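Deoxyribose-phosphate aldolase (Toxoplasma gondii, PDB 4EIV) belongs to the aldolases that fold as a closed eight-stranded beta/alpha (TIM) barrel, and forms an assembly of two copies in the crystal. Local coordinates at residues T22-L27 against D281-W286; C48-K53 against L275-R280; D100-E105 against S142-V147. One frame throughout, in Å; residues are numbered along the deposited sequence. Where two conformers were deposited one is given.

Contact 1: T22-L27 against D281-W286; sequences TSRTLL and DCYESW
Arg24 and Tyr283 run side by side, pointing the same way, where two helices on the outside of a TIM barrel meet: helix 17-27, ahead of the first strand, and helix 273-284, after the last. The contact is carried by aliphatic carbon over an aromatic face. Arg24 CG is anti to the backbone N (chi1 179°), and the chain then bends at chi2, bringing CD over the tyrosine ring. CD stands 3.6 Å above the ring plane, displaced toward the rim, with CE1 and CD1 as its nearest ring atoms; its distance of 4.0 Å to the centroid of the Tyr283 ring, 25° off the normal, fits a CH-pi contact. At 5.9 Å from the same centroid, Arg24 CZ can add at most a weak cation-pi attraction; the guanidinium and ring planes are 71° apart. In addition, one water joins Arg24 NE to Tyr283 OH: it accepts from Arg24 NE at 2.9 Å, lying in the guanidinium plane at its edge, and is 2.8 Å from Tyr283 OH. Pro259 of the second subunit packs against Arg24, placing this pair near the dimer interface.

Leu27 comes to the base of the tyrosine, its side chain crossing that of Tyr283 at about a right angle, with Leu27 CD1 at 3.9 Å from Tyr283 CB. Ser23, one turn before Leu27, faces Cys282, but both were modelled in two conformers, so the detail of their approach is doubtful; Ser23 OG is hydrogen-bonded to Lys19 O within its own helix. The carbonyl O of Cys282 accepts from both Ser285 N and Ser285 OG, the hydroxyl lying in the carbonyl plane, 2.6 Å from Cys282 O.

Contact 2: C48-K53 against L275-R280; sequences CKIAAK and LLKELR
This is a helix-helix contact with an apolar part around Leu276 and a polar part around Arg280, formed by Ile50, Ala51 and Lys53 against Leu276 and Arg280 on the outer layer of the TIM barrel. Helix 41-52 follows the first strand and helix 273-284 the last, so their meeting helps close the ring of outer helices. The axes of the two short segments approach to 10.3 Å at an angle of 35° between their N-to-C directions, a separation bridged by side chains.

In the apolar part, Leu276 reaches across to the side of helix 41-52. Its CG is anti to the backbone N, and its CD2 branch ends 3.7 Å from Ala51 N, while Ile50 CG2 lies 3.8 Å from Leu276 CG; the two side chains cross obliquely. Leu276 also meets Phe30 and Val32 of strand 30-34, which ties the contact to the barrel wall.

In the polar part, the Arg280 chain bends at chi3 and turns NE toward the last turn of helix 41-52. Arg280 NE and NH2 both donate to Ile50 O, at 2.8 Å and 3.0 Å, but the N-H...O angles of 128° and 127° make each bond weak. NH1 has its partner in Pro55 O, in the following loop. The carbonyls at this helix end would probably favour the positive charge. Ile50 O and Ala51 O lie at the edge of the guanidinium, near its plane, whereas Lys53 O sits over one face, 3.2 Å from Arg280 CZ.

Contact 3: D100-E105 against S142-V147; sequences DTVSLE and SEVKKV
The flat group at this contact is the carboxylate of Glu143, whose CB lies 4.1 Å from Ser103 OG. Lys146 NZ meets Glu143 OE1 at 2.8 Å from the syn side, 24° out of the carboxylate plane, in a salt bridge within one helix. The other oxygen, Glu143 OE2, is 4.8 Å from Asp100 OD1, a separation at which two like charges would probably repel mildly. Across the interface the nearest CA atoms are those of Ser103 and Val144, 5.0 Å apart, a spacing consistent with the small serine side chain. Ser103 OG is anti to the carbonyl carbon and hydrogen-bonded to Pro99 O, one turn back; facing the other helix, it comes to 3.6 Å from Glu143 O. These are neighbouring outer helices of the TIM barrel, 99-111 and 130-148; the axes of the two short segments approach to 9.0 Å, with 26° between their N-to-C directions. On the barrel side Val102 CG1, anti to its backbone N, packs against Val144 CG2 at 3.7 Å, with Val90 and Leu153 of the underlying strands beneath. At the other end, Val147 CG2 rests against the carbonyl O of Ser103.

In the fold
Contacts 1 and 2 share helix 273-284, and their centres are 10 Å apart on the same side of the chain's centre. They touch directly: Glu284 OE2 forms a salt bridge with Lys53 NZ at 2.8 Å, and Leu27 CD2 packs at 3.8 Å from Leu279 CB. Contact 3 lies on the opposite side of the chain's centre, its own centre 37 Å from that of contact 1 and 31 Å from that of contact 2; the nearest atoms are about 22 Å and 17 Å apart. Along the chain, contact 3 falls within the loop closed by contact 2, which falls within that closed by contact 1. A bound beta-mercaptoethanol, probably from the crystallisation liquor, lies about 2 Å from the Cys282 side chain in contact 1.

Contact 1: T22-L27 against D281-W286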
# COMPACT_ATOMS: atom_id res chain seq x y z
N THR A 22 3.39 -2.55 -11.31
CA THR A 22 2.90 -3.85 -10.83
C THR A 22 4.06 -4.68 -10.33
O THR A 22 3.97 -5.29 -9.26
CB THR A 22 2.12 -4.57 -11.95
OG1 THR A 22 1.05 -3.73 -12.36
CG2 THR A 22 1.55 -5.92 -11.46
N SER A 23 5.17 -4.69 -11.08
CA SER A 23 6.36 -5.44 -10.65
C SER A 23 6.88 -4.92 -9.31
O SER A 23 7.19 -5.71 -8.41
CB SER A 23 7.47 -5.31 -11.68
OG SER A 23 7.11 -5.92 -12.91
N ARG A 24 6.96 -3.60 -9.17
CA ARG A 24 7.45 -2.99 -7.92
C ARG A 24 6.58 -3.36 -6.73
O ARG A 24 7.06 -3.65 -5.64
CB ARG A 24 7.57 -1.48 -8.06
CG ARG A 24 8.05 -0.78 -6.78
CD ARG A 24 9.45 -1.20 -6.40
NE ARG A 24 9.88 -0.66 -5.11
CZ ARG A 24 9.80 -1.29 -3.95
NH1 ARG A 24 9.22 -2.49 -3.85
NH2 ARG A 24 10.28 -0.71 -2.87
N THR A 25 5.27 -3.33 -6.96
CA THR A 25 4.30 -3.72 -5.97
C THR A 25 4.49 -5.18 -5.55
O THR A 25 4.51 -5.50 -4.37
CB THR A 25 2.87 -3.52 -6.52
OG1 THR A 25 2.63 -2.13 -6.75
CG2 THR A 25 1.82 -4.04 -5.54
N LEU A 26 4.61 -6.06 -6.52
CA LEU A 26 4.82 -7.48 -6.22
C LEU A 26 6.13 -7.73 -5.45
O LEU A 26 6.17 -8.59 -4.59
CB LEU A 26 4.71 -8.32 -7.50
CG LEU A 26 3.28 -8.44 -8.05
CD1 LEU A 26 3.27 -8.94 -9.46
CD2 LEU A 26 2.39 -9.31 -7.14
N LEU A 27 7.20 -7.01 -5.79
CA LEU A 27 8.47 -7.17 -5.07
C LEU A 27 8.26 -6.89 -3.58
O LEU A 27 8.84 -7.55 -2.73
CB LEU A 27 9.57 -6.26 -5.62
CG LEU A 27 10.11 -6.61 -7.01
CD1 LEU A 27 10.98 -5.47 -7.52
CD2 LEU A 27 10.90 -7.95 -7.00
N ASP A 281 13.67 -7.71 -13.24
CA ASP A 281 14.04 -7.21 -14.56
C ASP A 281 13.07 -6.13 -15.03
O ASP A 281 13.48 -5.11 -15.60
CB ASP A 281 14.12 -8.37 -15.57
CG ASP A 281 15.32 -9.30 -15.30
OD1 ASP A 281 16.16 -9.01 -14.42
OD2 ASP A 281 15.42 -10.34 -15.98
N CYS A 282 11.78 -6.34 -14.78
CA CYS A 282 10.76 -5.38 -15.16
C CYS A 282 10.95 -4.07 -14.41
O CYS A 282 10.99 -2.99 -15.02
CB CYS A 282 9.38 -5.96 -14.89
SG CYS A 282 8.04 -4.87 -15.42
N TYR A 283 11.05 -4.14 -13.09
CA TYR A 283 11.24 -2.95 -12.28
C TYR A 283 12.49 -2.16 -12.64
O TYR A 283 12.45 -0.92 -12.73
CB TYR A 283 11.27 -3.28 -10.79
CG TYR A 283 11.70 -2.08 -10.00
CD1 TYR A 283 10.88 -0.97 -9.91
CD2 TYR A 283 12.97 -2.03 -9.41
CE1 TYR A 283 11.29 0.17 -9.23
CE2 TYR A 283 13.38 -0.89 -8.72
CZ TYR A 283 12.53 0.20 -8.64
OH TYR A 283 12.90 1.32 -7.94
N GLU A 284 13.58 -2.88 -12.90
CA GLU A 284 14.84 -2.23 -13.23
C GLU A 284 14.81 -1.47 -14.55
O GLU A 284 15.71 -0.67 -14.81
CB GLU A 284 16.00 -3.23 -13.16
CG GLU A 284 16.31 -3.63 -11.72
CD GLU A 284 17.36 -4.71 -11.59
OE1 GLU A 284 17.86 -5.20 -12.63
OE2 GLU A 284 17.69 -5.07 -10.44
N SER A 285 13.80 -1.69 -15.38
CA SER A 285 13.66 -0.92 -16.61
C SER A 285 13.08 0.49 -16.38
O SER A 285 13.11 1.32 -17.29
CB SER A 285 12.85 -1.68 -17.66
OG SER A 285 11.49 -1.83 -17.32
N TRP A 286 12.56 0.76 -15.18
CA TRP A 286 12.03 2.08 -14.86
C TRP A 286 13.18 3.07 -14.58
O TRP A 286 14.12 2.74 -13.86
CB TRP A 286 11.10 1.99 -13.64
CG TRP A 286 10.55 3.31 -13.20
CD1 TRP A 286 9.63 4.07 -13.86
CD2 TRP A 286 10.91 4.03 -12.02
NE1 TRP A 286 9.38 5.23 -13.15
CE2 TRP A 286 10.16 5.24 -12.03
CE3 TRP A 286 11.79 3.80 -10.96
CZ2 TRP A 286 10.26 6.18 -11.01
CZ3 TRP A 286 11.88 4.75 -9.95
CH2 TRP A 286 11.12 5.92 -9.99
O HOH W 1 10.95 1.86 -5.95

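Contact 2: C48-K53 against L275-R280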
# COMPACT_ATOMS: atom_id res chain seq x y z
N CYS A 48 19.12 -15.80 -2.87
CA CYS A 48 19.20 -14.73 -1.88
C CYS A 48 19.76 -13.42 -2.41
O CYS A 48 19.32 -12.36 -2.00
CB CYS A 48 20.03 -15.17 -0.66
SG CYS A 48 19.16 -16.34 0.39
N LYS A 49 20.73 -13.51 -3.31
CA LYS A 49 21.33 -12.31 -3.89
C LYS A 49 20.32 -11.49 -4.68
O LYS A 49 20.29 -10.27 -4.57
CB LYS A 49 22.54 -12.69 -4.72
CG LYS A 49 23.72 -13.09 -3.85
CD LYS A 49 24.84 -13.75 -4.62
CE LYS A 49 25.92 -14.27 -3.68
NZ LYS A 49 26.98 -15.04 -4.38
N ILE A 50 19.48 -12.17 -5.47
CA ILE A 50 18.45 -11.47 -6.26
C ILE A 50 17.31 -11.00 -5.32
O ILE A 50 16.78 -9.91 -5.47
CB ILE A 50 17.91 -12.31 -7.43
CG1 ILE A 50 19.06 -12.72 -8.35
CG2 ILE A 50 16.81 -11.55 -8.18
CD1 ILE A 50 19.87 -11.57 -8.92
N ALA A 51 16.98 -11.81 -4.31
CA ALA A 51 15.98 -11.42 -3.32
C ALA A 51 16.37 -10.14 -2.57
O ALA A 51 15.55 -9.24 -2.39
CB ALA A 51 15.77 -12.56 -2.29
N ALA A 52 17.64 -10.04 -2.20
CA ALA A 52 18.12 -8.95 -1.36
C ALA A 52 18.59 -7.69 -2.09
O ALA A 52 18.86 -6.70 -1.44
CB ALA A 52 19.25 -9.45 -0.44
N LYS A 53 18.68 -7.74 -3.42
CA LYS A 53 19.10 -6.57 -4.21
C LYS A 53 18.09 -5.45 -4.00
O LYS A 53 16.89 -5.68 -3.96
CB LYS A 53 19.17 -6.94 -5.69
CG LYS A 53 19.73 -5.84 -6.60
CD LYS A 53 19.88 -6.35 -8.03
CE LYS A 53 20.64 -5.39 -8.95
NZ LYS A 53 19.99 -4.07 -9.10
N LEU A 275 10.25 -16.27 -11.47
CA LEU A 275 9.28 -15.17 -11.32
C LEU A 275 9.95 -13.97 -10.67
O LEU A 275 9.75 -12.83 -11.09
CB LEU A 275 8.03 -15.62 -10.56
CG LEU A 275 6.97 -14.56 -10.21
CD1 LEU A 275 6.47 -13.84 -11.47
CD2 LEU A 275 5.81 -15.24 -9.52
N LEU A 276 10.73 -14.20 -9.61
CA LEU A 276 11.47 -13.12 -8.97
C LEU A 276 12.32 -12.35 -9.98
O LEU A 276 12.32 -11.12 -10.01
CB LEU A 276 12.35 -13.66 -7.84
CG LEU A 276 13.29 -12.65 -7.19
CD1 LEU A 276 12.51 -11.42 -6.67
CD2 LEU A 276 14.13 -13.31 -6.11
N LYS A 277 13.05 -13.08 -10.83
CA LYS A 277 13.87 -12.44 -11.84
C LYS A 277 13.03 -11.66 -12.86
O LYS A 277 13.42 -10.58 -13.26
CB LYS A 277 14.81 -13.44 -12.51
CG LYS A 277 15.93 -13.93 -11.55
CD LYS A 277 16.92 -14.91 -12.16
CE LYS A 277 16.31 -16.30 -12.34
NZ LYS A 277 17.33 -17.26 -12.85
N GLU A 278 11.86 -12.18 -13.24
CA GLU A 278 10.97 -11.47 -14.15
C GLU A 278 10.53 -10.14 -13.52
O GLU A 278 10.55 -9.09 -14.16
CB GLU A 278 9.73 -12.30 -14.49
CG GLU A 278 8.82 -11.59 -15.51
CD GLU A 278 7.51 -12.31 -15.83
OE1 GLU A 278 7.16 -13.29 -15.15
OE2 GLU A 278 6.86 -11.89 -16.80
N LEU A 279 10.20 -10.19 -12.24
CA LEU A 279 9.74 -8.99 -11.54
C LEU A 279 10.86 -7.96 -11.47
O LEU A 279 10.65 -6.78 -11.79
CB LEU A 279 9.28 -9.32 -10.13
CG LEU A 279 8.06 -10.24 -9.99
CD1 LEU A 279 7.80 -10.54 -8.51
CD2 LEU A 279 6.82 -9.66 -10.64
N ARG A 280 12.04 -8.40 -11.05
CA ARG A 280 13.15 -7.49 -10.86
C ARG A 280 13.62 -6.89 -12.19
O ARG A 280 13.90 -5.68 -12.27
CB ARG A 280 14.28 -8.13 -10.06
CG ARG A 280 15.14 -7.04 -9.47
CD ARG A 280 16.13 -7.51 -8.47
NE ARG A 280 15.62 -7.95 -7.17
CZ ARG A 280 15.11 -7.16 -6.22
NH1 ARG A 280 14.84 -5.87 -6.43
NH2 ARG A 280 14.80 -7.69 -5.06

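Contact 3: D100-E105 against S142-V147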
# COMPACT_ATOMS: atom_id res chain seq x y z
N ASP A 100 5.22 -32.70 18.09
CA ASP A 100 6.55 -32.59 18.69
C ASP A 100 7.71 -32.53 17.71
O ASP A 100 8.65 -31.74 17.91
CB ASP A 100 6.78 -33.71 19.71
CG ASP A 100 5.96 -33.56 21.01
OD1 ASP A 100 5.39 -32.47 21.28
OD2 ASP A 100 5.89 -34.54 21.77
N THR A 101 7.67 -33.33 16.64
CA THR A 101 8.78 -33.31 15.69
C THR A 101 8.80 -31.98 14.95
O THR A 101 9.87 -31.42 14.69
CB THR A 101 8.80 -34.48 14.68
OG1 THR A 101 7.71 -34.38 13.76
CG2 THR A 101 8.76 -35.83 15.36
N VAL A 102 7.62 -31.45 14.62
CA VAL A 102 7.55 -30.17 13.91
C VAL A 102 7.96 -29.02 14.84
O VAL A 102 8.67 -28.10 14.43
CB VAL A 102 6.16 -29.94 13.29
CG1 VAL A 102 6.16 -28.66 12.50
CG2 VAL A 102 5.79 -31.11 12.37
N SER A 103 7.54 -29.08 16.09
CA SER A 103 7.97 -28.08 17.04
C SER A 103 9.51 -28.06 17.16
O SER A 103 10.10 -26.98 17.22
CB SER A 103 7.32 -28.32 18.38
OG SER A 103 5.93 -28.08 18.27
N LEU A 104 10.14 -29.23 17.15
CA LEU A 104 11.61 -29.30 17.24
C LEU A 104 12.29 -28.65 16.02
O LEU A 104 13.31 -27.97 16.17
CB LEU A 104 12.08 -30.75 17.50
CG LEU A 104 11.80 -31.31 18.91
CD1 LEU A 104 12.13 -32.80 18.99
CD2 LEU A 104 12.53 -30.56 20.03
N GLU A 105 11.73 -28.83 14.82
CA GLU A 105 12.25 -28.14 13.63
C GLU A 105 12.16 -26.63 13.80
O GLU A 105 13.09 -25.89 13.48
CB GLU A 105 11.47 -28.48 12.37
CG GLU A 105 11.45 -29.90 11.94
CD GLU A 105 10.78 -29.99 10.61
OE1 GLU A 105 11.42 -29.62 9.61
OE2 GLU A 105 9.60 -30.40 10.55
N SER A 142 -1.34 -25.24 17.07
CA SER A 142 -1.25 -24.65 18.42
C SER A 142 0.07 -24.97 19.14
O SER A 142 0.59 -24.14 19.88
CB SER A 142 -2.46 -25.04 19.29
OG SER A 142 -2.55 -26.43 19.51
N GLU A 143 0.58 -26.19 18.95
CA GLU A 143 1.86 -26.58 19.51
C GLU A 143 3.02 -25.83 18.89
O GLU A 143 3.93 -25.38 19.59
CB GLU A 143 2.04 -28.09 19.42
CG GLU A 143 1.14 -28.82 20.43
CD GLU A 143 1.51 -28.51 21.86
OE1 GLU A 143 0.59 -28.16 22.64
OE2 GLU A 143 2.72 -28.57 22.18
N VAL A 144 3.00 -25.68 17.57
CA VAL A 144 4.05 -24.92 16.89
C VAL A 144 3.97 -23.45 17.29
O VAL A 144 5.01 -22.79 17.52
CB VAL A 144 3.99 -25.13 15.36
CG1 VAL A 144 4.98 -24.19 14.63
CG2 VAL A 144 4.31 -26.59 15.02
N LYS A 145 2.76 -22.90 17.36
CA LYS A 145 2.62 -21.47 17.77
C LYS A 145 3.22 -21.19 19.14
O LYS A 145 3.74 -20.11 19.36
CB LYS A 145 1.16 -21.01 17.72
CG LYS A 145 0.92 -19.51 17.96
CD LYS A 145 1.74 -18.55 17.08
CE LYS A 145 1.53 -17.07 17.47
NZ LYS A 145 2.39 -16.09 16.68
N LYS A 146 3.15 -22.16 20.05
CA LYS A 146 3.73 -21.99 21.38
C LYS A 146 5.23 -21.72 21.33
O LYS A 146 5.75 -20.94 22.13
CB LYS A 146 3.50 -23.24 22.24
CG LYS A 146 2.08 -23.42 22.76
CD LYS A 146 1.99 -24.69 23.62
CE LYS A 146 0.57 -24.96 24.07
NZ LYS A 146 0.47 -26.29 24.77
N VAL A 147 5.93 -22.37 20.40
CA VAL A 147 7.38 -22.19 20.29
C VAL A 147 7.78 -21.01 19.43
O VAL A 147 8.86 -20.46 19.61
CB VAL A 147 8.11 -23.50 19.83
CG1 VAL A 147 7.80 -24.66 20.82
CG2 VAL A 147 7.78 -23.89 18.44